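Local coordinates for protein dihydrofolate reductase, putative (PDB 6DRS) that probably catalyses the NADPH-dependent reduction of dihydrofolate to tetrahydrofolate, and here holds NADP together with an antifolate inhibitor, at residues T8-T13 against S42-V47; T22-G27 against E204-K209; V174-T179 against T197-D202. One frame throughout, in Å; residues are numbered along the deposited sequence.

Contact 1 of 3, residues T8-T13 against S42-V47. With H8A (3-{[(3R)-7,9-diamino-3-methyl-2,3-dihydrofuro[2,3-f]quinazolin-4-yl]oxy}benzonitrile), chain G.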
loop_
_atom_site.group_PDB
_atom_site.type_symbol
_atom_site.label_atom_id
_atom_site.label_comp_id
_atom_site.label_asym_id
_atom_site.label_seq_id
_atom_site.Cartn_x
_atom_site.Cartn_y
_atom_site.Cartn_z
ATOM N N THR A 8 -8.037 1.749 4.914
ATOM C CA THR A 8 -7.210 2.727 4.242
ATOM C C THR A 8 -6.638 2.094 2.964
ATOM O O THR A 8 -5.924 1.100 3.035
ATOM C CB THR A 8 -6.117 3.237 5.187
ATOM O OG1 THR A 8 -6.759 3.762 6.355
ATOM C CG2 THR A 8 -5.227 4.276 4.550
ATOM N N LEU A 9 -6.972 2.676 1.815
ATOM C CA LEU A 9 -6.274 2.422 0.539
ATOM C C LEU A 9 -5.036 3.323 0.474
ATOM O O LEU A 9 -5.121 4.534 0.742
ATOM C CB LEU A 9 -7.223 2.754 -0.613
ATOM C CG LEU A 9 -8.353 1.760 -0.848
ATOM C CD1 LEU A 9 -9.231 1.625 0.386
ATOM C CD2 LEU A 9 -9.175 2.178 -2.065
ATOM N N ILE A 10 -3.878 2.745 0.184
ATOM C CA ILE A 10 -2.696 3.552 -0.026
ATOM C C ILE A 10 -2.152 3.241 -1.419
ATOM O O ILE A 10 -2.035 2.049 -1.811
ATOM C CB ILE A 10 -1.652 3.324 1.073
ATOM C CG1 ILE A 10 -0.454 4.250 0.886
ATOM C CG2 ILE A 10 -1.250 1.854 1.175
ATOM C CD1 ILE A 10 0.607 4.101 1.943
ATOM N N VAL A 11 -1.800 4.305 -2.131
ATOM C CA VAL A 11 -1.510 4.216 -3.581
ATOM C C VAL A 11 -0.587 5.365 -3.969
ATOM O O VAL A 11 -0.639 6.434 -3.345
ATOM C CB VAL A 11 -2.825 4.269 -4.392
ATOM C CG1 VAL A 11 -3.455 5.654 -4.336
ATOM C CG2 VAL A 11 -2.658 3.809 -5.839
ATOM N N ALA A 12 0.269 5.142 -4.969
ATOM C CA ALA A 12 0.953 6.239 -5.672
ATOM C C ALA A 12 0.320 6.388 -7.069
ATOM O O ALA A 12 0.088 5.384 -7.753
ATOM C CB ALA A 12 2.446 6.013 -5.716
ATOM N N THR A 13 -0.076 7.606 -7.452
ATOM C CA THR A 13 -0.634 7.828 -8.794
ATOM C C THR A 13 0.177 8.885 -9.556
ATOM O O THR A 13 0.908 9.697 -8.944
ATOM C CB THR A 13 -2.127 8.171 -8.797
ATOM O OG1 THR A 13 -2.267 9.498 -8.296
ATOM C CG2 THR A 13 -2.954 7.194 -8.009
ATOM N N SER A 42 10.044 4.416 0.983
ATOM C CA SER A 42 10.279 4.431 2.408
ATOM C C SER A 42 9.007 4.894 3.146
ATOM O O SER A 42 8.661 4.375 4.235
ATOM C CB SER A 42 11.530 5.221 2.753
ATOM O OG SER A 42 11.334 6.607 2.524
ATOM N N PHE A 43 8.285 5.832 2.534
ATOM C CA PHE A 43 7.041 6.311 3.075
ATOM C C PHE A 43 6.038 5.156 3.131
ATOM O O PHE A 43 5.350 4.953 4.144
ATOM C CB PHE A 43 6.498 7.514 2.290
ATOM C CG PHE A 43 5.090 7.926 2.671
ATOM C CD1 PHE A 43 4.858 8.810 3.724
ATOM C CD2 PHE A 43 3.986 7.459 1.963
ATOM C CE1 PHE A 43 3.568 9.211 4.053
ATOM C CE2 PHE A 43 2.696 7.842 2.302
ATOM C CZ PHE A 43 2.483 8.714 3.353
ATOM N N PHE A 44 5.945 4.410 2.043
ATOM C CA PHE A 44 5.017 3.278 1.993
ATOM C C PHE A 44 5.393 2.260 3.076
ATOM O O PHE A 44 4.518 1.713 3.717
ATOM C CB PHE A 44 5.014 2.611 0.614
ATOM C CG PHE A 44 4.272 1.295 0.573
ATOM C CD1 PHE A 44 2.891 1.254 0.375
ATOM C CD2 PHE A 44 4.956 0.088 0.715
ATOM C CE1 PHE A 44 2.212 0.038 0.330
ATOM C CE2 PHE A 44 4.269 -1.121 0.677
ATOM C CZ PHE A 44 2.901 -1.146 0.486
ATOM N N ALA A 45 6.700 2.023 3.225
ATOM C CA ALA A 45 7.205 1.010 4.134
ATOM C C ALA A 45 6.897 1.426 5.582
ATOM O O ALA A 45 6.263 0.660 6.318
ATOM C CB ALA A 45 8.684 0.771 3.901
ATOM N N ARG A 46 7.266 2.652 5.950
ATOM C CA ARG A 46 7.083 3.147 7.336
ATOM C C ARG A 46 5.600 3.166 7.689
ATOM O O ARG A 46 5.224 2.707 8.743
ATOM C CB ARG A 46 7.652 4.551 7.556
ATOM C CG ARG A 46 9.158 4.619 7.412
ATOM C CD ARG A 46 9.569 5.997 7.904
ATOM N NE ARG A 46 8.885 7.054 7.164
ATOM C CZ ARG A 46 9.275 7.557 5.997
ATOM N NH1 ARG A 46 10.428 7.199 5.455
ATOM N NH2 ARG A 46 8.518 8.446 5.388
ATOM N N VAL A 47 4.774 3.705 6.799
ATOM C CA VAL A 47 3.368 3.823 7.063
ATOM C C VAL A 47 2.697 2.453 7.189
ATOM O O VAL A 47 1.887 2.265 8.092
ATOM C CB VAL A 47 2.699 4.746 6.036
ATOM C CG1 VAL A 47 1.176 4.704 6.133
ATOM C CG2 VAL A 47 3.250 6.157 6.236
HETATM C C2 H8A G . 5.245 -0.041 -3.818
HETATM C C3 H8A G . 5.177 1.322 -3.515
HETATM C C4 H8A G . 3.947 1.894 -3.127
HETATM C C5 H8A G . 2.770 1.113 -3.066
HETATM C C6 H8A G . 2.891 -0.265 -3.363
HETATM C C7 H8A G . 4.091 -0.799 -3.745
HETATM C C8 H8A G . 1.595 1.707 -2.666
HETATM O O1 H8A G . 6.422 -0.619 -4.185
HETATM C C10 H8A G . 2.677 3.763 -2.430
HETATM C C14 H8A G . 7.201 -1.395 -3.345
HETATM C C15 H8A G . 8.157 -2.260 -3.921
HETATM C C16 H8A G . 8.964 -3.057 -3.090
HETATM C C17 H8A G . 8.811 -2.983 -1.694
HETATM C C18 H8A G . 7.871 -2.129 -1.081
HETATM N N9 H8A G . 1.561 3.025 -2.370
HETATM N N11 H8A G . 3.846 3.220 -2.832
HETATM N N12 H8A G . 0.388 0.895 -2.552
HETATM N N13 H8A G . 2.684 5.195 -2.116
HETATM C C19 H8A G . 7.068 -1.343 -1.936
HETATM C C20 H8A G . 7.740 -2.083 0.254
HETATM N N21 H8A G . 7.601 -2.092 1.444
HETATM C C22 H8A G . 3.966 -2.224 -4.033
HETATM C C23 H8A G . 2.447 -2.405 -3.968
HETATM O O24 H8A G . 1.906 -1.224 -3.348
HETATM C C25 H8A G . 4.465 -2.996 -2.831
#

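Contact 2 of 3, residues T22-G27 against E204-K209. With NAP (NADP nicotinamide-adenine-dinucleotide phosphate), chain H.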
loop_
_atom_site.group_PDB
_atom_site.type_symbol
_atom_site.label_atom_id
_atom_site.label_comp_id
_atom_site.label_asym_id
_atom_site.label_seq_id
_atom_site.Cartn_x
_atom_site.Cartn_y
_atom_site.Cartn_z
ATOM N N THR A 22 -8.620 13.598 -16.574
ATOM C CA THR A 22 -7.314 13.176 -16.126
ATOM C C THR A 22 -7.431 11.783 -15.501
ATOM O O THR A 22 -8.181 11.584 -14.533
ATOM C CB THR A 22 -6.733 14.154 -15.107
ATOM O OG1 THR A 22 -6.680 15.418 -15.771
ATOM C CG2 THR A 22 -5.355 13.754 -14.627
ATOM N N LEU A 23 -6.704 10.825 -16.066
ATOM C CA LEU A 23 -6.581 9.482 -15.479
ATOM C C LEU A 23 -5.453 9.511 -14.434
ATOM O O LEU A 23 -4.581 10.423 -14.450
ATOM C CB LEU A 23 -6.255 8.474 -16.587
ATOM C CG LEU A 23 -7.356 8.226 -17.617
ATOM C CD1 LEU A 23 -6.839 7.380 -18.772
ATOM C CD2 LEU A 23 -8.589 7.587 -16.980
ATOM N N LEU A 24 -5.484 8.524 -13.528
ATOM C CA LEU A 24 -4.453 8.374 -12.481
ATOM C C LEU A 24 -3.730 7.034 -12.705
ATOM O O LEU A 24 -4.255 5.970 -12.365
ATOM C CB LEU A 24 -5.129 8.441 -11.107
ATOM C CG LEU A 24 -5.799 9.773 -10.745
ATOM C CD1 LEU A 24 -6.436 9.674 -9.369
ATOM C CD2 LEU A 24 -4.808 10.938 -10.799
ATOM N N GLY A 25 -2.575 7.089 -13.353
ATOM C CA GLY A 25 -1.890 5.879 -13.741
ATOM C C GLY A 25 -1.124 5.323 -12.551
ATOM O O GLY A 25 -0.513 6.100 -11.797
ATOM N N ILE A 26 -1.147 3.999 -12.391
ATOM C CA ILE A 26 -0.543 3.346 -11.215
ATOM C C ILE A 26 0.411 2.221 -11.633
ATOM O O ILE A 26 1.297 1.893 -10.854
ATOM C CB ILE A 26 -1.615 2.857 -10.218
ATOM C CG1 ILE A 26 -2.467 1.735 -10.814
ATOM C CG2 ILE A 26 -2.448 4.033 -9.708
ATOM C CD1 ILE A 26 -3.205 0.914 -9.793
ATOM N N GLY A 27 0.285 1.677 -12.848
ATOM C CA GLY A 27 1.064 0.494 -13.222
ATOM C C GLY A 27 1.287 0.358 -14.723
ATOM O O GLY A 27 0.492 0.857 -15.541
ATOM N N GLU A 204 -13.617 12.091 -9.436
ATOM C CA GLU A 204 -14.387 12.281 -8.246
ATOM C C GLU A 204 -13.489 12.684 -7.062
ATOM O O GLU A 204 -13.980 13.348 -6.156
ATOM C CB GLU A 204 -15.382 11.139 -8.053
ATOM C CG GLU A 204 -14.791 9.881 -7.464
ATOM C CD GLU A 204 -15.670 8.665 -7.721
ATOM O OE1 GLU A 204 -15.989 8.400 -8.921
ATOM O OE2 GLU A 204 -16.049 7.979 -6.722
ATOM N N LEU A 205 -12.190 12.340 -7.082
ATOM C CA LEU A 205 -11.232 12.828 -6.081
ATOM C C LEU A 205 -10.757 14.237 -6.446
ATOM O O LEU A 205 -10.692 15.108 -5.593
ATOM C CB LEU A 205 -10.017 11.899 -6.023
ATOM C CG LEU A 205 -10.309 10.432 -5.724
ATOM C CD1 LEU A 205 -9.030 9.616 -5.813
ATOM C CD2 LEU A 205 -10.978 10.278 -4.361
ATOM N N LEU A 206 -10.386 14.451 -7.699
ATOM C CA LEU A 206 -9.804 15.740 -8.066
ATOM C C LEU A 206 -10.884 16.839 -7.995
ATOM O O LEU A 206 -10.551 17.994 -7.741
ATOM C CB LEU A 206 -9.108 15.652 -9.437
ATOM C CG LEU A 206 -8.078 14.529 -9.616
ATOM C CD1 LEU A 206 -7.840 14.209 -11.091
ATOM C CD2 LEU A 206 -6.754 14.822 -8.906
ATOM N N MET A 207 -12.163 16.488 -8.147
ATOM C CA MET A 207 -13.247 17.474 -8.106
ATOM C C MET A 207 -13.998 17.377 -6.773
ATOM O O MET A 207 -15.019 18.046 -6.570
ATOM C CB MET A 207 -14.259 17.254 -9.242
ATOM C CG MET A 207 -13.679 17.339 -10.641
ATOM S SD MET A 207 -12.939 18.950 -11.009
ATOM C CE MET A 207 -11.187 18.659 -10.761
ATOM N N GLU A 208 -13.536 16.510 -5.885
ATOM C CA GLU A 208 -14.164 16.325 -4.570
ATOM C C GLU A 208 -15.672 16.049 -4.679
ATOM O O GLU A 208 -16.463 16.728 -4.047
ATOM C CB GLU A 208 -13.856 17.518 -3.664
ATOM C CG GLU A 208 -12.527 17.348 -2.975
ATOM C CD GLU A 208 -12.036 18.542 -2.187
ATOM O OE1 GLU A 208 -11.477 19.447 -2.821
ATOM O OE2 GLU A 208 -12.177 18.537 -0.931
ATOM N N LYS A 209 -16.069 15.038 -5.436
ATOM C CA LYS A 209 -17.469 14.701 -5.550
ATOM C C LYS A 209 -17.710 13.403 -4.787
ATOM O O LYS A 209 -17.419 12.308 -5.278
ATOM C CB LYS A 209 -17.875 14.582 -7.022
ATOM C CG LYS A 209 -18.219 15.896 -7.719
ATOM C CD LYS A 209 -19.709 16.062 -8.047
ATOM C CE LYS A 209 -20.013 16.017 -9.536
ATOM N NZ LYS A 209 -21.351 15.413 -9.806
HETATM P PA NAP H . -4.354 -6.635 -8.764
HETATM O O1A NAP H . -3.098 -6.388 -7.976
HETATM O O2A NAP H . -5.703 -6.055 -8.539
HETATM O O5B NAP H . -4.535 -8.245 -8.885
HETATM C C5B NAP H . -5.457 -8.887 -9.788
HETATM C C4B NAP H . -5.550 -10.319 -9.305
HETATM O O4B NAP H . -6.137 -10.335 -8.002
HETATM C C3B NAP H . -6.462 -11.204 -10.141
HETATM O O3B NAP H . -5.748 -11.753 -11.259
HETATM C C2B NAP H . -6.867 -12.266 -9.135
HETATM O O2B NAP H . -5.764 -13.130 -8.873
HETATM C C1B NAP H . -6.989 -11.480 -7.843
HETATM N N9A NAP H . -8.344 -10.995 -7.656
HETATM C C8A NAP H . -8.717 -9.785 -8.101
HETATM N N7A NAP H . -10.016 -9.571 -7.802
HETATM C C5A NAP H . -10.484 -10.654 -7.146
HETATM C C6A NAP H . -11.784 -11.052 -6.558
HETATM N N6A NAP H . -12.796 -10.177 -6.634
HETATM N N1A NAP H . -11.921 -12.252 -5.956
HETATM C C2A NAP H . -10.860 -13.078 -5.899
HETATM N N3A NAP H . -9.640 -12.774 -6.420
HETATM C C4A NAP H . -9.379 -11.603 -7.055
HETATM O O3 NAP H . -3.890 -6.434 -10.326
HETATM P PN NAP H . -4.008 -5.114 -11.276
HETATM O O1N NAP H . -5.272 -4.392 -11.063
HETATM O O2N NAP H . -3.650 -5.684 -12.631
HETATM O O5D NAP H . -2.781 -4.226 -10.766
HETATM C C5D NAP H . -1.464 -4.715 -10.813
HETATM C C4D NAP H . -0.692 -3.527 -11.346
HETATM O O4D NAP H . -0.970 -2.406 -10.507
HETATM C C3D NAP H . 0.808 -3.693 -11.389
HETATM O O3D NAP H . 1.276 -2.970 -12.559
HETATM C C2D NAP H . 1.246 -3.005 -10.124
HETATM O O2D NAP H . 2.567 -2.543 -10.248
HETATM C C1D NAP H . 0.257 -1.867 -10.008
HETATM N N1N NAP H . 0.114 -1.378 -8.620
HETATM C C2N NAP H . 0.440 -0.089 -8.368
HETATM C C3N NAP H . 0.357 0.453 -7.068
HETATM C C7N NAP H . 0.719 1.917 -6.824
HETATM O O7N NAP H . 0.546 2.435 -5.716
HETATM N N7N NAP H . 1.231 2.620 -7.851
HETATM C C4N NAP H . -0.038 -0.398 -6.017
HETATM C C5N NAP H . -0.358 -1.724 -6.316
HETATM C C6N NAP H . -0.262 -2.207 -7.622
HETATM P P2B NAP H . -5.614 -14.545 -9.626
HETATM O O1X NAP H . -5.343 -14.215 -11.087
HETATM O O2X NAP H . -4.337 -15.097 -9.026
HETATM O O3X NAP H . -6.971 -15.109 -9.335
#

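Contact 3 of 3, residues V174-T179 against T197-D202. With NAP (NADP nicotinamide-adenine-dinucleotide phosphate), chain H.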
loop_
_atom_site.group_PDB
_atom_site.type_symbol
_atom_site.label_atom_id
_atom_site.label_comp_id
_atom_site.label_asym_id
_atom_site.label_seq_id
_atom_site.Cartn_x
_atom_site.Cartn_y
_atom_site.Cartn_z
ATOM N N VAL A 174 -13.779 4.599 4.349
ATOM C CA VAL A 174 -12.638 4.310 3.489
ATOM C C VAL A 174 -11.889 5.614 3.224
ATOM O O VAL A 174 -12.482 6.667 2.982
ATOM C CB VAL A 174 -12.992 3.564 2.189
ATOM C CG1 VAL A 174 -13.874 2.355 2.447
ATOM C CG2 VAL A 174 -13.608 4.489 1.163
ATOM N N ARG A 175 -10.580 5.528 3.344
ATOM C CA ARG A 175 -9.758 6.686 3.201
ATOM C C ARG A 175 -8.691 6.333 2.174
ATOM O O ARG A 175 -8.270 5.164 2.094
ATOM C CB ARG A 175 -9.105 7.030 4.542
ATOM C CG ARG A 175 -10.099 6.973 5.688
ATOM C CD ARG A 175 -9.576 6.865 7.089
ATOM N NE ARG A 175 -8.363 6.113 7.368
ATOM C CZ ARG A 175 -7.783 6.187 8.559
ATOM N NH1 ARG A 175 -6.706 5.481 8.835
ATOM N NH2 ARG A 175 -8.302 6.973 9.485
ATOM N N ILE A 176 -8.250 7.342 1.427
ATOM C CA ILE A 176 -7.191 7.122 0.482
ATOM C C ILE A 176 -5.978 7.954 0.896
ATOM O O ILE A 176 -6.067 9.169 0.995
ATOM C CB ILE A 176 -7.664 7.416 -0.958
ATOM C CG1 ILE A 176 -8.740 6.424 -1.404
ATOM C CG2 ILE A 176 -6.473 7.385 -1.896
ATOM C CD1 ILE A 176 -9.511 6.862 -2.624
ATOM N N VAL A 177 -4.844 7.288 1.128
ATOM C CA VAL A 177 -3.578 7.992 1.273
ATOM C C VAL A 177 -2.836 7.925 -0.074
ATOM O O VAL A 177 -2.436 6.818 -0.545
ATOM C CB VAL A 177 -2.748 7.377 2.413
ATOM C CG1 VAL A 177 -1.347 7.953 2.461
ATOM C CG2 VAL A 177 -3.491 7.548 3.731
ATOM N N MET A 178 -2.663 9.070 -0.725
ATOM C CA MET A 178 -2.214 9.028 -2.112
ATOM C C MET A 178 -0.898 9.795 -2.268
ATOM O O MET A 178 -0.784 10.933 -1.789
ATOM C CB MET A 178 -3.267 9.611 -3.060
ATOM C CG MET A 178 -2.784 9.622 -4.517
ATOM S SD MET A 178 -4.014 10.183 -5.716
ATOM C CE MET A 178 -5.268 8.904 -5.629
ATOM N N THR A 179 0.097 9.172 -2.907
ATOM C CA THR A 179 1.267 9.905 -3.311
ATOM C C THR A 179 1.090 10.318 -4.779
ATOM O O THR A 179 0.960 9.445 -5.658
ATOM C CB THR A 179 2.547 9.076 -3.178
ATOM O OG1 THR A 179 2.657 8.544 -1.853
ATOM C CG2 THR A 179 3.771 9.892 -3.541
ATOM N N THR A 197 -2.432 0.396 -16.213
ATOM C CA THR A 197 -3.304 0.191 -15.032
ATOM C C THR A 197 -3.527 1.546 -14.360
ATOM O O THR A 197 -2.578 2.302 -14.219
ATOM C CB THR A 197 -2.682 -0.833 -14.071
ATOM O OG1 THR A 197 -2.163 -1.906 -14.860
ATOM C CG2 THR A 197 -3.665 -1.343 -13.037
ATOM N N PHE A 198 -4.780 1.822 -13.979
ATOM C CA PHE A 198 -5.222 3.117 -13.462
ATOM C C PHE A 198 -6.011 2.897 -12.168
ATOM O O PHE A 198 -6.674 1.861 -11.988
ATOM C CB PHE A 198 -6.062 3.858 -14.516
ATOM C CG PHE A 198 -5.402 3.884 -15.872
ATOM C CD1 PHE A 198 -5.568 2.829 -16.765
ATOM C CD2 PHE A 198 -4.572 4.932 -16.245
ATOM C CE1 PHE A 198 -4.908 2.821 -17.992
ATOM C CE2 PHE A 198 -3.924 4.926 -17.474
ATOM C CZ PHE A 198 -4.089 3.873 -18.348
ATOM N N PHE A 199 -5.959 3.890 -11.285
ATOM C CA PHE A 199 -6.883 3.955 -10.163
ATOM C C PHE A 199 -8.327 3.952 -10.692
ATOM O O PHE A 199 -8.588 4.506 -11.735
ATOM C CB PHE A 199 -6.524 5.158 -9.282
ATOM C CG PHE A 199 -6.890 4.962 -7.832
ATOM C CD1 PHE A 199 -6.261 3.992 -7.063
ATOM C CD2 PHE A 199 -7.881 5.727 -7.241
ATOM C CE1 PHE A 199 -6.614 3.790 -5.733
ATOM C CE2 PHE A 199 -8.238 5.520 -5.913
ATOM C CZ PHE A 199 -7.610 4.548 -5.164
ATOM N N PRO A 200 -9.250 3.285 -10.000
ATOM C CA PRO A 200 -10.611 3.061 -10.486
ATOM C C PRO A 200 -11.511 4.310 -10.431
ATOM O O PRO A 200 -12.627 4.297 -10.981
ATOM C CB PRO A 200 -11.224 1.954 -9.606
ATOM C CG PRO A 200 -10.038 1.367 -8.855
ATOM C CD PRO A 200 -8.994 2.461 -8.801
ATOM N N ILE A 201 -11.063 5.366 -9.764
ATOM C CA ILE A 201 -11.779 6.645 -9.701
ATOM C C ILE A 201 -10.692 7.696 -9.889
ATOM O O ILE A 201 -9.520 7.409 -9.592
ATOM C CB ILE A 201 -12.535 6.812 -8.360
ATOM C CG1 ILE A 201 -11.602 6.681 -7.150
ATOM C CG2 ILE A 201 -13.706 5.831 -8.274
ATOM C CD1 ILE A 201 -12.223 7.082 -5.823
ATOM N N ASP A 202 -11.051 8.870 -10.402
ATOM C CA ASP A 202 -10.041 9.883 -10.720
ATOM C C ASP A 202 -10.647 11.274 -10.526
ATOM O O ASP A 202 -10.150 12.077 -9.742
ATOM C CB ASP A 202 -9.493 9.734 -12.144
ATOM C CG ASP A 202 -10.505 9.156 -13.126
ATOM O OD1 ASP A 202 -11.644 9.691 -13.195
ATOM O OD2 ASP A 202 -10.164 8.149 -13.801
HETATM P PA NAP H . -4.354 -6.635 -8.764
HETATM O O1A NAP H . -3.098 -6.388 -7.976
HETATM O O2A NAP H . -5.703 -6.055 -8.539
HETATM O O5B NAP H . -4.535 -8.245 -8.885
HETATM C C5B NAP H . -5.457 -8.887 -9.788
HETATM C C4B NAP H . -5.550 -10.319 -9.305
HETATM O O4B NAP H . -6.137 -10.335 -8.002
HETATM C C3B NAP H . -6.462 -11.204 -10.141
HETATM O O3B NAP H . -5.748 -11.753 -11.259
HETATM C C2B NAP H . -6.867 -12.266 -9.135
HETATM O O2B NAP H . -5.764 -13.130 -8.873
HETATM C C1B NAP H . -6.989 -11.480 -7.843
HETATM N N9A NAP H . -8.344 -10.995 -7.656
HETATM C C8A NAP H . -8.717 -9.785 -8.101
HETATM N N7A NAP H . -10.016 -9.571 -7.802
HETATM C C5A NAP H . -10.484 -10.654 -7.146
HETATM C C6A NAP H . -11.784 -11.052 -6.558
HETATM N N6A NAP H . -12.796 -10.177 -6.634
HETATM N N1A NAP H . -11.921 -12.252 -5.956
HETATM C C2A NAP H . -10.860 -13.078 -5.899
HETATM N N3A NAP H . -9.640 -12.774 -6.420
HETATM C C4A NAP H . -9.379 -11.603 -7.055
HETATM O O3 NAP H . -3.890 -6.434 -10.326
HETATM P PN NAP H . -4.008 -5.114 -11.276
HETATM O O1N NAP H . -5.272 -4.392 -11.063
HETATM O O2N NAP H . -3.650 -5.684 -12.631
HETATM O O5D NAP H . -2.781 -4.226 -10.766
HETATM C C5D NAP H . -1.464 -4.715 -10.813
HETATM C C4D NAP H . -0.692 -3.527 -11.346
HETATM O O4D NAP H . -0.970 -2.406 -10.507
HETATM C C3D NAP H . 0.808 -3.693 -11.389
HETATM O O3D NAP H . 1.276 -2.970 -12.559
HETATM C C2D NAP H . 1.246 -3.005 -10.124
HETATM O O2D NAP H . 2.567 -2.543 -10.248
HETATM C C1D NAP H . 0.257 -1.867 -10.008
HETATM N N1N NAP H . 0.114 -1.378 -8.620
HETATM C C2N NAP H . 0.440 -0.089 -8.368
HETATM C C3N NAP H . 0.357 0.453 -7.068
HETATM C C7N NAP H . 0.719 1.917 -6.824
HETATM O O7N NAP H . 0.546 2.435 -5.716
HETATM N N7N NAP H . 1.231 2.620 -7.851
HETATM C C4N NAP H . -0.038 -0.398 -6.017
HETATM C C5N NAP H . -0.358 -1.724 -6.316
HETATM C C6N NAP H . -0.262 -2.207 -7.622
HETATM P P2B NAP H . -5.614 -14.545 -9.626
HETATM O O1X NAP H . -5.343 -14.215 -11.087
HETATM O O2X NAP H . -4.337 -15.097 -9.026
HETATM O O3X NAP H . -6.971 -15.109 -9.335
#

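Contact 1 of 3, residues T8-T13 against S42-V47
Ile-10 reaches from the central strand of the dihydrofolate reductase fold to Phe-43, Phe-44 and Val-47 on the helix that walls the folate site. Strand 8-13 and helix 42-47 run almost antiparallel, at 172°, with their axes 10.3 Å apart, and Ile-10 alone on the strand bridges that gap. Its CB is directed at the helix. From there CG2 lies 4.0 Å from Phe-44 CE1, while CG1, set anti to the backbone N (chi1 -176°), passes the pyrimidine atom N9 of the inhibitor H8A. A fully extended second torsion carries CD1 into a buried apolar corner: Phe-44 CD1 is 4.0 Å from it, and Phe-43 CE2 and Val-47 CG1 lie slightly farther off. Besides meeting Ile-10, the Phe-44 ring holds H8A at two places. One face lies over the fused ring system, with C5 of the inhibitor 3.4 Å above the plane, and the nitrile nitrogen N21 sits at the ring's edge, in plane. The strand also grips the inhibitor through its backbone: besides accepting a bond from Tyr-162 OH, Ile-10 O takes an almost straight hydrogen bond from the amino group N12 of H8A, at 2.8 Å and 177°.

Contact 2 of 3, residues T22-G27 against E204-K209
Leu-24 and Leu-205 form the buried half of this contact, in which strand 22-27 packs against the short helix 203-206. Their CD1 methyls meet at 4.4 Å in an interior also built by the central sheet of the dihydrofolate reductase fold and by Phe-199: Leu-24 rests on Thr-13, Met-178 and Phe-199, and Leu-205 on Ile-176 and Met-178. Each of these two leucines therefore belongs to a larger apolar cluster.

Leu-206 makes the outer half. Although exposed, it sends CD1 to two strand residues at once, because Thr-22 and Leu-24 are two positions apart and point to the same side. Leu-206 CD1 approaches Thr-22 CB to 4.2 Å and Leu-24 CD2 to 4.5 Å. Its CG is turned anti to the carbonyl carbon (chi1 -53°), which brings CD1 toward the strand. Thr-22 O is buried here without a partner.

Beyond Leu-206 the helix ends in a Schellman motif. Glu-208 takes positive phi (53°), Lys-209 N bonds to Glu-204 O at 2.8 Å, and Glu-208 N makes a longer bond to Leu-205 O, so the exposed residues of the turn leave the strand behind.

At its other end the strand has a classic beta bulge, Ile-26 and Gly-27 both facing Thr-197. There Ile-26 O accepts a hydrogen bond from the carboxamide nitrogen N7N of NADP at 3.1 Å. Between 22-27 and 204-209 there is no hydrogen bond; the polar tie to this helix is made just before, from Thr-22 N to the carboxylate of Glu-203. The 204-209 contact is apolar carbon packing, which sets little direction; the directional bonds lie at its borders, at Glu-203, in the helix end and at the cofactor.

Contact 3 of 3, residues V174-T179 against T197-D202
Ile-176 CD1 meets the Phe-199 ring at its edge, near the ring plane, 3.8 Å from CE2 and 3.9 Å from CZ. The two side chains arrive from opposite directions, one off strand 174-183 and the other off segment 197-202. The same isoleucine methyl also touches Ile-201 CD1 at 4.2 Å, so it sits against Phe-199 and Ile-201 together. Met-178, on the same side of its strand, adds a looser contact: its chain runs extended through CG and SD, and chi3 of -66° then turns the CE methyl to within 4.4 Å of Phe-199 CD2.

The residues that follow Phe-199 help to set its ring. Pro-200 CD lies 3.4 Å above one face, offset toward the rim, and Ile-201 O lies in plane at the edge. Farther out, Phe-199 packs on Val-11 and meets the ring of Tyr-162 with the planes at about 60°, while Ile-201 leans on Leu-166 of the same helix, 159-167. Met-178 also packs on Thr-13.

At the two margins lie the ligands. Thr-197 CG2 is 3.8 Å from O5D of NADP, the oxygen between the nicotinamide ribose and its phosphate, and Thr-179, which touches the inhibitor, gives its OG1 to a hydrogen bond with Asp-40. Between these margins, Phe-199 and Ile-201 cover one face of the central sheet of the dihydrofolate reductase fold.

Overall arrangement
All three contacts draw on one mixed sheet. Contacts 1 and 3, centred 11 Å apart, join where strands 7-17 and 174-183 run side by side, with probable hydrogen bonds from Val-177 N to Leu-9 O and from Thr-13 N to Thr-179 O, each 2.8 Å. Contacts 2 and 3 are closer, at 7 Å: Thr-197 O probably accepts from Ile-26 N at 2.9 Å. Contacts 1 and 2 lie 17 Å apart but touch where Ile-26 CG2 packs against Val-11 and Thr-13. The NADP carboxamide spans this seam, O7N bonding to Ala-12 N and its other end held by contact 2. The inhibitor lies mainly against contact 1, with Thr-179 of contact 3 also touching it.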